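Local atomic coordinates of putative mandelate racemase (Bordetella bronchiseptica, PDB entry 3OZY), a protein that is of unknown function but, as an enolase-superfamily member that binds magnesium and m-xylarate, probably abstracts a proton from an acid-sugar-like carboxylate to form a metal-stabilised enolate. Residues Arg33-Val38 with Val49-Gly54; Val8-Leu13 with Val60-Ile65. One frame throughout, in Å; residues are numbered along the deposited sequence.

Contact 1 (Arg33-Val38 with Val49-Gly54); sequences RQMILV and VGSPSG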
ATOM      1  N   ARG A  33     -19.878  -1.924 -12.277  1.00  7.71           N
ATOM      2  CA  ARG A  33     -18.991  -3.036 -11.960  1.00  7.30           C
ATOM      3  C   ARG A  33     -17.875  -3.090 -12.998  1.00  9.43           C
ATOM      4  O   ARG A  33     -18.116  -3.250 -14.199  1.00  8.96           O
ATOM      5  CB  ARG A  33     -19.758  -4.361 -11.869  1.00  7.63           C
ATOM      6  CG  ARG A  33     -20.861  -4.384 -10.783  1.00  7.19           C
ATOM      7  CD  ARG A  33     -20.358  -3.933  -9.387  1.00  7.10           C
ATOM      8  NE  ARG A  33     -19.318  -4.818  -8.861  1.00  8.24           N
ATOM      9  CZ  ARG A  33     -19.548  -5.932  -8.177  1.00  7.78           C
ATOM     10  NH1 ARG A  33     -20.785  -6.320  -7.889  1.00  8.89           N
ATOM     11  NH2 ARG A  33     -18.524  -6.663  -7.762  1.00  8.12           N
ATOM     12  N   GLN A  34     -16.647  -2.925 -12.524  1.00  7.73           N
ATOM     13  CA  GLN A  34     -15.500  -2.784 -13.405  1.00  7.21           C
ATOM     14  C   GLN A  34     -14.436  -3.823 -13.096  1.00  8.06           C
ATOM     15  O   GLN A  34     -14.452  -4.463 -12.039  1.00  8.59           O
ATOM     16  CB  GLN A  34     -14.897  -1.384 -13.251  1.00  8.30           C
ATOM     17  CG  GLN A  34     -15.913  -0.269 -13.491  1.00  8.43           C
ATOM     18  CD  GLN A  34     -15.296   1.119 -13.552  1.00  9.40           C
ATOM     19  OE1 GLN A  34     -14.264   1.400 -12.933  1.00 10.11           O
ATOM     20  NE2 GLN A  34     -15.940   2.006 -14.295  1.00  9.34           N
ATOM     21  N   MET A  35     -13.498  -3.968 -14.026  1.00  8.33           N
ATOM     22  CA  MET A  35     -12.340  -4.827 -13.812  1.00  7.55           C
ATOM     23  C   MET A  35     -11.281  -4.519 -14.844  1.00  8.33           C
ATOM     24  O   MET A  35     -11.542  -3.870 -15.866  1.00  9.14           O
ATOM     25  CB  MET A  35     -12.719  -6.305 -13.947  1.00  8.54           C
ATOM     26  CG  MET A  35     -13.047  -6.723 -15.382  1.00  9.84           C
ATOM     27  SD  MET A  35     -13.518  -8.457 -15.548  1.00  9.30           S
ATOM     28  CE  MET A  35     -11.948  -9.247 -15.192  1.00  8.75           C
ATOM     29  N   ILE A  36     -10.072  -4.976 -14.549  1.00  8.04           N
ATOM     30  CA  ILE A  36      -9.053  -5.175 -15.564  1.00  7.77           C
ATOM     31  C   ILE A  36      -9.005  -6.656 -15.900  1.00  8.19           C
ATOM     32  O   ILE A  36      -8.895  -7.498 -15.010  1.00  8.37           O
ATOM     33  CB  ILE A  36      -7.659  -4.781 -15.041  1.00  8.09           C
ATOM     34  CG1 ILE A  36      -7.534  -3.267 -14.899  1.00  9.82           C
ATOM     35  CG2 ILE A  36      -6.566  -5.335 -15.959  1.00 11.17           C
ATOM     36  CD1 ILE A  36      -7.483  -2.515 -16.225  1.00 11.26           C
ATOM     37  N   LEU A  37      -9.090  -6.974 -17.189  1.00  8.76           N
ATOM     38  CA  LEU A  37      -8.815  -8.316 -17.668  1.00 10.29           C
ATOM     39  C   LEU A  37      -7.356  -8.355 -18.102  1.00 10.38           C
ATOM     40  O   LEU A  37      -6.982  -7.726 -19.094  1.00  9.80           O
ATOM     41  CB  LEU A  37      -9.738  -8.678 -18.843  1.00  9.48           C
ATOM     42  CG  LEU A  37      -9.479 -10.041 -19.483  1.00 12.30           C
ATOM     43  CD1 LEU A  37      -9.728 -11.158 -18.500  1.00 13.87           C
ATOM     44  CD2 LEU A  37     -10.347 -10.232 -20.731  1.00 15.15           C
ATOM     45  N   VAL A  38      -6.529  -9.056 -17.331  1.00  8.90           N
ATOM     46  CA  VAL A  38      -5.121  -9.203 -17.667  1.00  9.35           C
ATOM     47  C   VAL A  38      -4.978 -10.281 -18.727  1.00  8.04           C
ATOM     48  O   VAL A  38      -5.651 -11.309 -18.666  1.00  9.81           O
ATOM     49  CB  VAL A  38      -4.294  -9.600 -16.426  1.00  8.68           C
ATOM     50  CG1 VAL A  38      -2.814  -9.787 -16.791  1.00 10.82           C
ATOM     51  CG2 VAL A  38      -4.457  -8.550 -15.328  1.00 10.73           C
ATOM     52  N   VAL A  49      -5.059 -15.498 -18.632  1.00  9.41           N
ATOM     53  CA  VAL A  49      -5.811 -14.312 -18.223  1.00  9.96           C
ATOM     54  C   VAL A  49      -5.975 -14.251 -16.706  1.00  9.21           C
ATOM     55  O   VAL A  49      -5.873 -15.269 -16.008  1.00  9.54           O
ATOM     56  CB  VAL A  49      -7.210 -14.223 -18.896  1.00  9.42           C
ATOM     57  CG1 VAL A  49      -7.079 -14.156 -20.416  1.00 10.35           C
ATOM     58  CG2 VAL A  49      -8.095 -15.387 -18.479  1.00 11.05           C
ATOM     59  N   GLY A  50      -6.223 -13.044 -16.209  1.00  8.13           N
ATOM     60  CA  GLY A  50      -6.377 -12.828 -14.780  1.00  8.76           C
ATOM     61  C   GLY A  50      -7.130 -11.547 -14.490  1.00  9.07           C
ATOM     62  O   GLY A  50      -7.560 -10.839 -15.403  1.00  9.66           O
ATOM     63  N   SER A  51      -7.298 -11.249 -13.204  1.00  8.79           N
ATOM     64  CA  SER A  51      -7.950 -10.019 -12.759  1.00  7.94           C
ATOM     65  C   SER A  51      -7.341  -9.592 -11.434  1.00  6.97           C
ATOM     66  O   SER A  51      -7.176 -10.427 -10.544  1.00  7.80           O
ATOM     67  CB  SER A  51      -9.447 -10.245 -12.536  1.00  8.41           C
ATOM     68  OG  SER A  51     -10.014  -9.128 -11.863  1.00  7.44           O
ATOM     69  N   PRO A  52      -7.025  -8.296 -11.290  1.00  6.72           N
ATOM     70  CA  PRO A  52      -6.518  -7.719 -10.034  1.00  6.76           C
ATOM     71  C   PRO A  52      -7.628  -7.152  -9.143  1.00  6.65           C
ATOM     72  O   PRO A  52      -7.366  -6.275  -8.318  1.00  7.85           O
ATOM     73  CB  PRO A  52      -5.643  -6.569 -10.526  1.00  7.50           C
ATOM     74  CG  PRO A  52      -6.417  -6.080 -11.744  1.00  8.17           C
ATOM     75  CD  PRO A  52      -6.898  -7.347 -12.413  1.00  7.27           C
ATOM     76  N   SER A  53      -8.851  -7.649  -9.325  1.00  6.58           N
ATOM     77  CA  SER A  53      -9.977  -7.289  -8.471  1.00  7.50           C
ATOM     78  C   SER A  53     -10.358  -5.808  -8.594  1.00  7.46           C
ATOM     79  O   SER A  53     -10.049  -5.137  -9.587  1.00  7.56           O
ATOM     80  CB  SER A  53      -9.668  -7.687  -7.021  1.00  7.32           C
ATOM     81  OG  SER A  53     -10.798  -7.548  -6.174  1.00  6.93           O
ATOM     82  N   GLY A  54     -11.052  -5.310  -7.581  1.00  6.86           N
ATOM     83  CA  GLY A  54     -11.547  -3.944  -7.566  1.00  7.90           C
ATOM     84  C   GLY A  54     -12.404  -3.754  -6.329  1.00  6.66           C
ATOM     85  O   GLY A  54     -12.651  -4.709  -5.602  1.00  7.07           O
TER
HETATM   86  O   HOH W   1      -9.919  -6.287 -12.058  1.00  8.54           O
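A β hairpin in the N-terminal capping domain of this enolase-superfamily protein brings strand 32-42 against strand 48-50 and the loop that leaves it. V38 and G50 form an antiparallel hydrogen-bonded pair. V38 N reaches G50 O at 2.8 Å, with an N-H···O angle of 158°, and G50 N returns to V38 O at 3.1 Å; each donor sits above the carbonyl plane. G50 lies opposite V38 without adding a side chain beside the branched valine. Beyond G50 the chains diverge and water 1 bridges them, accepting from I36 N at 2.8 Å and donating to S51 OG at 2.8 Å and to S53 O at 2.7 Å. The S51 hydroxyl, anti to its own backbone N, also accepts from S53 N (3.2 Å), making an ST turn, and hydrogen-bonds D308. P52, which has no N-H to pair, brings its CD-CG edge against I36 CB (3.8 Å from P52 CD), the two side chains crossing at about a right angle. On the other face the bent chain of M35 brings CE to 3.8 Å from S51 CB. Thus, in a buried setting, water and a small hydroxyl satisfy I36 N and S53 N where direct strand pairing has ended.

Contact 2 (Val8-Leu13 with Val60-Ile65); sequences VKAHAL and VLKRAI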
ATOM      1  N   VAL A   8       2.245  -8.191 -21.925  1.00 11.58           N
ATOM      2  CA  VAL A   8       1.384  -8.176 -20.748  1.00  9.61           C
ATOM      3  C   VAL A   8       0.379  -7.045 -20.948  1.00 10.17           C
ATOM      4  O   VAL A   8       0.750  -5.868 -20.937  1.00 13.22           O
ATOM      5  CB  VAL A   8       2.192  -7.972 -19.450  1.00 12.04           C
ATOM      6  CG1 VAL A   8       1.255  -7.923 -18.255  1.00 13.35           C
ATOM      7  CG2 VAL A   8       3.225  -9.087 -19.283  1.00 12.10           C
ATOM      8  N   LYS A   9      -0.880  -7.416 -21.168  1.00 10.94           N
ATOM      9  CA  LYS A   9      -1.932  -6.452 -21.487  1.00 10.55           C
ATOM     10  C   LYS A   9      -2.936  -6.341 -20.358  1.00  9.68           C
ATOM     11  O   LYS A   9      -3.188  -7.311 -19.643  1.00 11.62           O
ATOM     12  CB  LYS A   9      -2.664  -6.869 -22.764  1.00 13.96           C
ATOM     13  CG  LYS A   9      -1.759  -6.971 -23.980  1.00 14.65           C
ATOM     14  CD  LYS A   9      -2.526  -7.395 -25.222  1.00 22.46           C
ATOM     15  CE  LYS A   9      -3.454  -6.291 -25.691  1.00 29.35           C
ATOM     16  NZ  LYS A   9      -4.050  -6.606 -27.019  1.00 36.61           N
ATOM     17  N   ALA A  10      -3.515  -5.157 -20.215  1.00  9.31           N
ATOM     18  CA  ALA A  10      -4.541  -4.933 -19.204  1.00  9.35           C
ATOM     19  C   ALA A  10      -5.739  -4.249 -19.857  1.00 11.33           C
ATOM     20  O   ALA A  10      -5.672  -3.063 -20.186  1.00 13.21           O
ATOM     21  CB  ALA A  10      -3.978  -4.080 -18.092  1.00 10.33           C
ATOM     22  N   HIS A  11      -6.826  -5.002 -20.043  1.00 10.01           N
ATOM     23  CA  HIS A  11      -8.042  -4.487 -20.686  1.00 10.53           C
ATOM     24  C   HIS A  11      -8.970  -3.892 -19.642  1.00  9.78           C
ATOM     25  O   HIS A  11      -9.505  -4.611 -18.806  1.00 10.04           O
ATOM     26  CB  HIS A  11      -8.807  -5.602 -21.416  1.00 12.18           C
ATOM     27  CG  HIS A  11      -7.990  -6.366 -22.412  1.00 13.26           C
ATOM     28  ND1 HIS A  11      -7.945  -6.037 -23.751  1.00 18.88           N
ATOM     29  CD2 HIS A  11      -7.212  -7.463 -22.269  1.00 11.76           C
ATOM     30  CE1 HIS A  11      -7.156  -6.888 -24.384  1.00 17.82           C
ATOM     31  NE2 HIS A  11      -6.698  -7.763 -23.507  1.00 14.42           N
ATOM     32  N   ALA A  12      -9.178  -2.583 -19.698  1.00  8.72           N
ATOM     33  CA  ALA A  12     -10.095  -1.918 -18.776  1.00  9.26           C
ATOM     34  C   ALA A  12     -11.544  -2.075 -19.225  1.00  9.13           C
ATOM     35  O   ALA A  12     -11.905  -1.677 -20.340  1.00  9.42           O
ATOM     36  CB  ALA A  12      -9.733  -0.452 -18.635  1.00  9.46           C
ATOM     37  N   LEU A  13     -12.371  -2.637 -18.344  1.00  8.52           N
ATOM     38  CA  LEU A  13     -13.762  -2.939 -18.659  1.00  8.20           C
ATOM     39  C   LEU A  13     -14.724  -2.306 -17.661  1.00  9.04           C
ATOM     40  O   LEU A  13     -14.438  -2.236 -16.463  1.00  9.02           O
ATOM     41  CB  LEU A  13     -13.982  -4.451 -18.667  1.00 10.23           C
ATOM     42  CG  LEU A  13     -13.080  -5.295 -19.563  1.00  9.58           C
ATOM     43  CD1 LEU A  13     -13.464  -6.766 -19.460  1.00 12.02           C
ATOM     44  CD2 LEU A  13     -13.181  -4.824 -21.006  1.00 10.49           C
ATOM     45  N   VAL A  60      -4.935   3.445 -13.103  1.00  7.82           N
ATOM     46  CA  VAL A  60      -3.837   3.089 -12.203  1.00  8.01           C
ATOM     47  C   VAL A  60      -3.451   1.619 -12.385  1.00  7.77           C
ATOM     48  O   VAL A  60      -2.274   1.296 -12.555  1.00  8.89           O
ATOM     49  CB  VAL A  60      -4.199   3.369 -10.733  1.00  8.81           C
ATOM     50  CG1 VAL A  60      -3.170   2.750  -9.790  1.00  8.91           C
ATOM     51  CG2 VAL A  60      -4.309   4.863 -10.493  1.00  9.57           C
ATOM     52  N   LEU A  61      -4.435   0.726 -12.378  1.00  7.32           N
ATOM     53  CA  LEU A  61      -4.163  -0.688 -12.581  1.00  8.33           C
ATOM     54  C   LEU A  61      -3.514  -0.974 -13.931  1.00  9.07           C
ATOM     55  O   LEU A  61      -2.543  -1.736 -14.018  1.00  8.92           O
ATOM     56  CB  LEU A  61      -5.450  -1.498 -12.456  1.00  8.02           C
ATOM     57  CG  LEU A  61      -5.983  -1.767 -11.044  1.00  7.94           C
ATOM     58  CD1 LEU A  61      -7.369  -2.381 -11.121  1.00  9.46           C
ATOM     59  CD2 LEU A  61      -5.053  -2.685 -10.255  1.00  8.65           C
ATOM     60  N   LYS A  62      -4.073  -0.400 -14.990  1.00  8.59           N
ATOM     61  CA  LYS A  62      -3.556  -0.645 -16.332  1.00  9.23           C
ATOM     62  C   LYS A  62      -2.094  -0.226 -16.450  1.00  8.08           C
ATOM     63  O   LYS A  62      -1.264  -0.965 -16.990  1.00  8.69           O
ATOM     64  CB  LYS A  62      -4.409   0.079 -17.374  1.00  8.69           C
ATOM     65  CG  LYS A  62      -3.938  -0.114 -18.809  1.00  8.78           C
ATOM     66  CD  LYS A  62      -4.882   0.621 -19.764  1.00 12.03           C
ATOM     67  CE  LYS A  62      -4.505   0.430 -21.228  1.00 13.86           C
ATOM     68  NZ  LYS A  62      -4.735  -0.960 -21.712  1.00 13.35           N
ATOM     69  N   ARG A  63      -1.787   0.963 -15.950  1.00  7.97           N
ATOM     70  CA  ARG A  63      -0.417   1.467 -15.972  1.00  7.42           C
ATOM     71  C   ARG A  63       0.515   0.578 -15.153  1.00  9.19           C
ATOM     72  O   ARG A  63       1.605   0.222 -15.606  1.00  9.42           O
ATOM     73  CB  ARG A  63      -0.376   2.902 -15.446  1.00  8.56           C
ATOM     74  CG  ARG A  63       1.014   3.508 -15.334  1.00  7.34           C
ATOM     75  CD  ARG A  63       1.664   3.770 -16.689  1.00  8.62           C
ATOM     76  NE  ARG A  63       3.054   4.158 -16.460  1.00  9.03           N
ATOM     77  CZ  ARG A  63       3.945   4.418 -17.414  1.00 10.36           C
ATOM     78  NH1 ARG A  63       3.605   4.349 -18.696  1.00 11.51           N
ATOM     79  NH2 ARG A  63       5.183   4.745 -17.074  1.00 10.58           N
ATOM     80  N   ALA A  64       0.105   0.218 -13.940  1.00  7.78           N
ATOM     81  CA  ALA A  64       0.949  -0.630 -13.106  1.00  8.96           C
ATOM     82  C   ALA A  64       1.224  -1.970 -13.776  1.00  8.91           C
ATOM     83  O   ALA A  64       2.342  -2.479 -13.739  1.00  9.63           O
ATOM     84  CB  ALA A  64       0.299  -0.844 -11.751  1.00  9.11           C
ATOM     85  N   ILE A  65       0.198  -2.553 -14.384  1.00  8.28           N
ATOM     86  CA  ILE A  65       0.331  -3.865 -14.991  1.00  8.50           C
ATOM     87  C   ILE A  65       1.172  -3.826 -16.274  1.00 10.01           C
ATOM     88  O   ILE A  65       2.118  -4.605 -16.430  1.00  9.32           O
ATOM     89  CB  ILE A  65      -1.052  -4.492 -15.240  1.00  8.68           C
ATOM     90  CG1 ILE A  65      -1.701  -4.835 -13.892  1.00  8.94           C
ATOM     91  CG2 ILE A  65      -0.928  -5.738 -16.125  1.00  9.77           C
ATOM     92  CD1 ILE A  65      -3.194  -5.151 -13.979  1.00  9.73           C
TER
HETATM   93  O   HOH W   2      -7.707  -0.862 -21.619  1.00 13.56           O
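Strand 8-13 and helix 60-65 run antiparallel, their axes at 173° and 7.8 Å apart at closest approach. The backbones come nearest where A10 CA lies 5.3 Å from K62 CA. A residue as small as alanine suits this point, because A10 CB meets the helix backbone, at 3.9 Å from K62 CA. I65, one helical turn on, packs beside it: its CG2, anti to the backbone N, lies 4.0 Å from A10 CB and 3.8 Å from V8 CG1, with V8 and I65 crossing at about a right angle. This helix-on-sheet layer belongs to the N-terminal α+β domain of the mandelate racemase family, and I36 on the neighbouring strand 32-42 also touches I65. At the edge, K62 runs extended from CG to CE, then bends at chi4 (69°). The bend lets NZ donate a hydrogen bond to A10 O (2.8 Å), in the carbonyl plane with a C=O···N angle of 154°. Water 2 continues this link, accepting from K62 NZ at 3.0 Å and from A12 N. E66 OE2 also takes K62 in a salt bridge and accepts from A10 N; R63, on the outer side of the helix, salt-bridges D57 of the second subunit.

The two contacts lie about 8 Å apart, centre to centre, within the N-terminal family domain. Along the chain they are nested: strand 8-13 comes first, then both segments of contact 1, and finally helix segment 60-65, which closes the outer loop. Strands 5-16 and 32-42 are neighbours in one three-stranded antiparallel sheet, with probable hydrogen bonds from H11 N to L37 O and from L13 N to M35 O. I36 and A10 pack together on the face covered by helix 58-73. Contact 1 thus ties the sheet to the loop leading toward the helix, whereas contact 2 seats that helix on the same sheet, near the subunit interface.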